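Rhusiopathiae surface protein B (Erysipelothrix rhusiopathiae, PDB 3V10) probably binds collagen as a cell-wall-anchored surface adhesin, this chain being its collagen-binding domain. Local coordinates at residues A[181-186]-A[277-282]; A[217-222]-A[226-231]. All blocks are in the same frame, centred on the assembly; numbering follows the deposited sequence.

Both contacts lie in the part of the chain that matches the collagen-binding family, and both involve the antiparallel sheet ordered 167-173, 180-187, 260-269, 208-221, 224-229. Contact 1 looks inward from that sheet: strand 180-187 faces strand 276-286 of a second sheet, and side chains fill the gap. Contact 2 runs along the sheet's margin, where 217-222 pairs with the outermost strand through backbone hydrogen bonds. Strand 260-269 lies between 180-187 and 208-221 and so connects the two sites. Their centres are 18 Å apart and their nearest atoms about 6 Å apart, without touching. Both belong to the beta framework of a domain that probably binds collagen.

Contact 1: A[181-186]-A[277-282]; sequences MNWWLN and YKNSST
M181 and Y277 meet nearly at right angles, the thioether laid across the root and one face of the tyrosine ring. SD of M181 rests 3.5 Å from CB of Y277, while the methyl CE of M181 sits over the ring, 4.0 Å from the centroid of Y277 and displaced toward the CG side. The bend at chi3 (-85°) turns that methyl over the face, so a CH-pi contact accompanies an oblique Met-aromatic one. The tyrosine then leads away from strand 180-187, and its OH bonds to the backbone O of D271.

One step along, W183 and N279 run antiparallel alongside one another, each side chain pointing toward the other's strand. CB of N279 lies 3.7 Å from CZ3 of W183, an off-centre CH-pi approach to the six-membered ring. With CG set beside its backbone N (chi1 -50°), the indole hangs from its strand toward 277-282, and CH2 of W183 reaches the carbonyl O of Y277, 3.6 Å away and in the ring plane. The pyrrole end is held by NE1 bonding to T267 OG1, and Y265 stacks on the ring.

The strand axes, 10.4 Å apart and 19° from parallel, belong to two facing sheets. Sulfur, aliphatic carbon and aromatic rings carry most of this buried interface, with one carbonyl O at the indole edge, while the polar ends of W183 and Y277 find hydrogen bonds elsewhere in the chain.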
loop_
_atom_site.group_PDB
_atom_site.type_symbol
_atom_site.label_atom_id
_atom_site.label_comp_id
_atom_site.label_asym_id
_atom_site.label_seq_id
_atom_site.Cartn_x
_atom_site.Cartn_y
_atom_site.Cartn_z
ATOM N N MET A 181 -5.941 0.011 5.446
ATOM C CA MET A 181 -4.691 0.762 5.502
ATOM C C MET A 181 -4.342 1.011 6.968
ATOM O O MET A 181 -5.235 1.168 7.799
ATOM C CB MET A 181 -4.846 2.096 4.767
ATOM C CG MET A 181 -4.958 1.948 3.261
ATOM S SD MET A 181 -5.672 3.357 2.368
ATOM C CE MET A 181 -7.419 2.954 2.552
ATOM N N ASN A 182 -3.050 1.046 7.284
ATOM C CA ASN A 182 -2.612 1.268 8.656
ATOM C C ASN A 182 -1.974 2.642 8.761
ATOM O O ASN A 182 -1.263 3.068 7.853
ATOM C CB ASN A 182 -1.601 0.199 9.076
ATOM C CG ASN A 182 -2.134 -1.204 8.880
ATOM O OD1 ASN A 182 -3.225 -1.530 9.346
ATOM N ND2 ASN A 182 -1.368 -2.044 8.190
ATOM N N TRP A 183 -2.233 3.333 9.865
ATOM C CA TRP A 183 -1.690 4.675 10.052
ATOM C C TRP A 183 -0.993 4.882 11.388
ATOM O O TRP A 183 -1.294 4.207 12.372
ATOM C CB TRP A 183 -2.802 5.713 9.888
ATOM C CG TRP A 183 -3.595 5.524 8.637
ATOM C CD1 TRP A 183 -4.620 4.646 8.447
ATOM C CD2 TRP A 183 -3.395 6.184 7.382
ATOM N NE1 TRP A 183 -5.071 4.714 7.155
ATOM C CE2 TRP A 183 -4.336 5.649 6.476
ATOM C CE3 TRP A 183 -2.511 7.173 6.933
ATOM C CZ2 TRP A 183 -4.422 6.073 5.145
ATOM C CZ3 TRP A 183 -2.597 7.595 5.608
ATOM C CH2 TRP A 183 -3.543 7.045 4.731
ATOM N N TRP A 184 -0.064 5.839 11.408
ATOM C CA TRP A 184 0.719 6.163 12.598
ATOM C C TRP A 184 0.824 7.660 12.844
ATOM O O TRP A 184 1.229 8.399 11.952
ATOM C CB TRP A 184 2.160 5.654 12.449
ATOM C CG TRP A 184 2.336 4.178 12.487
ATOM C CD1 TRP A 184 2.701 3.426 13.564
ATOM C CD2 TRP A 184 2.165 3.265 11.397
ATOM N NE1 TRP A 184 2.770 2.103 13.216
ATOM C CE2 TRP A 184 2.445 1.973 11.891
ATOM C CE3 TRP A 184 1.801 3.413 10.052
ATOM C CZ2 TRP A 184 2.373 0.829 11.085
ATOM C CZ3 TRP A 184 1.727 2.276 9.249
ATOM C CH2 TRP A 184 2.013 1.001 9.773
ATOM N N LEU A 185 0.460 8.101 14.045
ATOM C CA LEU A 185 0.609 9.507 14.421
ATOM C C LEU A 185 1.741 9.480 15.457
ATOM O O LEU A 185 1.564 8.985 16.568
ATOM C CB LEU A 185 -0.670 10.062 15.065
ATOM C CG LEU A 185 -1.990 9.932 14.303
ATOM C CD1 LEU A 185 -3.081 10.702 15.059
ATOM C CD2 LEU A 185 -1.843 10.467 12.892
ATOM N N ASN A 186 2.909 9.993 15.087
ATOM C CA ASN A 186 4.061 9.994 15.989
ATOM C C ASN A 186 4.172 11.324 16.721
ATOM O O ASN A 186 4.662 12.304 16.166
ATOM C CB ASN A 186 5.323 9.718 15.174
ATOM C CG ASN A 186 5.192 8.465 14.329
ATOM O OD1 ASN A 186 5.351 7.352 14.826
ATOM N ND2 ASN A 186 4.874 8.640 13.054
ATOM N N TYR A 277 -5.497 7.522 -1.265
ATOM C CA TYR A 277 -6.289 7.606 -0.036
ATOM C C TYR A 277 -5.486 8.521 0.870
ATOM O O TYR A 277 -4.438 8.136 1.381
ATOM C CB TYR A 277 -6.455 6.223 0.589
ATOM C CG TYR A 277 -7.262 5.294 -0.288
ATOM C CD1 TYR A 277 -8.644 5.447 -0.416
ATOM C CD2 TYR A 277 -6.637 4.304 -1.044
ATOM C CE1 TYR A 277 -9.383 4.638 -1.281
ATOM C CE2 TYR A 277 -7.363 3.496 -1.910
ATOM C CZ TYR A 277 -8.729 3.664 -2.027
ATOM O OH TYR A 277 -9.429 2.853 -2.894
ATOM N N LYS A 278 -5.985 9.738 1.056
ATOM C CA LYS A 278 -5.274 10.737 1.843
ATOM C C LYS A 278 -5.688 10.884 3.296
ATOM O O LYS A 278 -6.747 10.428 3.715
ATOM C CB LYS A 278 -5.408 12.107 1.172
ATOM C CG LYS A 278 -5.068 12.122 -0.309
ATOM C CD LYS A 278 -5.229 13.520 -0.894
ATOM C CE LYS A 278 -4.976 13.523 -2.395
ATOM N NZ LYS A 278 -5.991 12.727 -3.127
ATOM N N ASN A 279 -4.822 11.553 4.050
ATOM C CA ASN A 279 -5.057 11.842 5.452
ATOM C C ASN A 279 -4.260 13.104 5.746
ATOM O O ASN A 279 -3.072 13.182 5.431
ATOM C CB ASN A 279 -4.569 10.697 6.338
ATOM C CG ASN A 279 -4.915 10.910 7.796
ATOM O OD1 ASN A 279 -6.060 11.198 8.139
ATOM N ND2 ASN A 279 -3.926 10.765 8.662
ATOM N N SER A 280 -4.913 14.096 6.331
ATOM C CA SER A 280 -4.229 15.337 6.655
ATOM C C SER A 280 -4.443 15.607 8.134
ATOM O O SER A 280 -5.438 15.171 8.705
ATOM C CB SER A 280 -4.779 16.491 5.810
ATOM O OG SER A 280 -6.145 16.753 6.088
ATOM N N SER A 281 -3.498 16.292 8.762
ATOM C CA SER A 281 -3.634 16.599 10.181
ATOM C C SER A 281 -2.961 17.919 10.520
ATOM O O SER A 281 -2.092 18.393 9.781
ATOM C CB SER A 281 -3.035 15.471 11.035
ATOM O OG SER A 281 -1.619 15.394 10.904
ATOM N N THR A 282 -3.394 18.525 11.622
ATOM C CA THR A 282 -2.821 19.775 12.092
ATOM C C THR A 282 -2.471 19.575 13.560
ATOM O O THR A 282 -3.101 18.778 14.254
ATOM C CB THR A 282 -3.812 20.959 11.936
ATOM O OG1 THR A 282 -4.983 20.727 12.731
ATOM C CG2 THR A 282 -4.226 21.106 10.474
#

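Contact 2: A[217-222]-A[226-231]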
loop_
_atom_site.group_PDB
_atom_site.type_symbol
_atom_site.label_atom_id
_atom_site.label_comp_id
_atom_site.label_asym_id
_atom_site.label_seq_id
_atom_site.Cartn_x
_atom_site.Cartn_y
_atom_site.Cartn_z
ATOM N N VAL A 217 -2.520 2.928 21.302
ATOM C CA VAL A 217 -1.486 3.935 21.533
ATOM C C VAL A 217 -0.243 3.365 22.200
ATOM O O VAL A 217 -0.347 2.620 23.164
ATOM C CB VAL A 217 -2.007 5.071 22.450
ATOM C CG1 VAL A 217 -0.981 6.183 22.536
ATOM C CG2 VAL A 217 -3.335 5.600 21.936
ATOM N N ASP A 218 0.928 3.704 21.674
ATOM C CA ASP A 218 2.174 3.275 22.289
ATOM C C ASP A 218 2.609 4.469 23.124
ATOM O O ASP A 218 2.601 5.605 22.644
ATOM C CB ASP A 218 3.236 2.954 21.240
ATOM C CG ASP A 218 2.906 1.714 20.445
ATOM O OD1 ASP A 218 2.661 0.664 21.071
ATOM O OD2 ASP A 218 2.894 1.785 19.198
ATOM N N VAL A 219 2.956 4.218 24.383
ATOM C CA VAL A 219 3.381 5.279 25.286
ATOM C C VAL A 219 4.772 4.956 25.801
ATOM O O VAL A 219 4.957 3.988 26.538
ATOM C CB VAL A 219 2.418 5.402 26.481
ATOM C CG1 VAL A 219 2.827 6.568 27.377
ATOM C CG2 VAL A 219 1.003 5.584 25.977
ATOM N N GLU A 220 5.749 5.767 25.405
ATOM C CA GLU A 220 7.126 5.547 25.825
ATOM C C GLU A 220 7.689 6.725 26.614
ATOM O O GLU A 220 7.622 7.869 26.177
ATOM C CB GLU A 220 8.012 5.282 24.608
ATOM C CG GLU A 220 9.459 4.986 24.968
ATOM C CD GLU A 220 10.328 4.777 23.752
ATOM O OE1 GLU A 220 10.490 5.735 22.963
ATOM O OE2 GLU A 220 10.849 3.653 23.588
ATOM N N ALA A 221 8.241 6.433 27.785
ATOM C CA ALA A 221 8.830 7.465 28.626
ATOM C C ALA A 221 9.791 6.814 29.610
ATOM O O ALA A 221 9.580 5.674 30.031
ATOM C CB ALA A 221 7.741 8.222 29.369
ATOM N N ASN A 222 10.837 7.550 29.970
ATOM C CA ASN A 222 11.861 7.071 30.887
ATOM C C ASN A 222 12.221 5.593 30.762
ATOM O O ASN A 222 12.105 4.832 31.726
ATOM C CB ASN A 222 11.490 7.404 32.339
ATOM C CG ASN A 222 9.998 7.423 32.574
ATOM O OD1 ASN A 222 9.333 6.388 32.529
ATOM N ND2 ASN A 222 9.459 8.610 32.817
ATOM N N LYS A 226 4.815 0.968 26.632
ATOM C CA LYS A 226 3.588 0.254 26.928
ATOM C C LYS A 226 2.646 0.453 25.754
ATOM O O LYS A 226 2.413 1.580 25.310
ATOM C CB LYS A 226 2.960 0.789 28.220
ATOM C CG LYS A 226 2.891 2.302 28.296
ATOM C CD LYS A 226 2.515 2.770 29.694
ATOM C CE LYS A 226 1.140 2.272 30.102
ATOM N NZ LYS A 226 0.762 2.784 31.446
ATOM N N HIS A 227 2.140 -0.656 25.231
ATOM C CA HIS A 227 1.215 -0.630 24.107
ATOM C C HIS A 227 -0.178 -0.735 24.720
ATOM O O HIS A 227 -0.573 -1.801 25.190
ATOM C CB HIS A 227 1.501 -1.821 23.181
ATOM C CG HIS A 227 0.632 -1.869 21.962
ATOM N ND1 HIS A 227 0.609 -0.860 21.022
ATOM C CD2 HIS A 227 -0.240 -2.808 21.525
ATOM C CE1 HIS A 227 -0.240 -1.177 20.060
ATOM N NE2 HIS A 227 -0.769 -2.354 20.342
ATOM N N ILE A 228 -0.916 0.374 24.734
ATOM C CA ILE A 228 -2.251 0.388 25.329
ATOM C C ILE A 228 -3.373 0.689 24.335
ATOM O O ILE A 228 -3.128 0.931 23.152
ATOM C CB ILE A 228 -2.335 1.411 26.498
ATOM C CG1 ILE A 228 -2.206 2.842 25.968
ATOM C CG2 ILE A 228 -1.228 1.128 27.517
ATOM C CD1 ILE A 228 -2.330 3.910 27.056
ATOM N N SER A 229 -4.607 0.671 24.825
ATOM C CA SER A 229 -5.766 0.930 23.977
ATOM C C SER A 229 -6.194 2.384 24.067
ATOM O O SER A 229 -5.735 3.121 24.935
ATOM C CB SER A 229 -6.942 0.046 24.395
ATOM O OG SER A 229 -7.430 0.435 25.670
ATOM N N ALA A 230 -7.078 2.786 23.162
ATOM C CA ALA A 230 -7.597 4.143 23.146
ATOM C C ALA A 230 -8.343 4.387 24.450
ATOM O O ALA A 230 -8.248 5.457 25.038
ATOM C CB ALA A 230 -8.541 4.327 21.972
ATOM N N GLU A 231 -9.091 3.380 24.893
ATOM C CA GLU A 231 -9.861 3.478 26.129
ATOM C C GLU A 231 -8.982 3.756 27.346
ATOM O O GLU A 231 -9.326 4.576 28.198
ATOM C CB GLU A 231 -10.647 2.186 26.352
ATOM C CG GLU A 231 -11.789 1.953 25.367
ATOM C CD GLU A 231 -11.339 1.845 23.913
ATOM O OE1 GLU A 231 -10.318 1.176 23.634
ATOM O OE2 GLU A 231 -12.025 2.422 23.041
#
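H227 reaches across to D218 with ND1, which donates to OD1 of D218 over 2.6 Å. The bond is bent (147° at the hydrogen) and arrives 39° above the carboxylate plane, with ring and carboxylate planes 33° apart. Such a short link probably gains from a charged carboxylate, and it limits rotation of the imidazole.

On the other face V217, V219 and I228 pack with the aliphatic part of K226. CB of V219 lies 3.6 Å from CG of K226, and CG2 of V219 lies 3.9 Å from CD1 of I228. The lysine chain bends at chi3 and carries NZ to the hydroxyl of Y237, which also touches V219 and I228.

Behind them, V217 and I228 exchange two backbone hydrogen bonds, each 2.8 Å from N to O. V219 and K226 form a second hydrogen-bonded pair, slightly longer (3.0 Å) from K226 N to V219 O. D218 with H227 is the non-hydrogen-bonded pair between them. Farther out, S229 N-caps helix 230-236 through OG to the N of A232. This antiparallel beta hairpin, running directly into a short helix, edges the five-stranded sheet of the collagen-binding domain, a DEv-IgG fold.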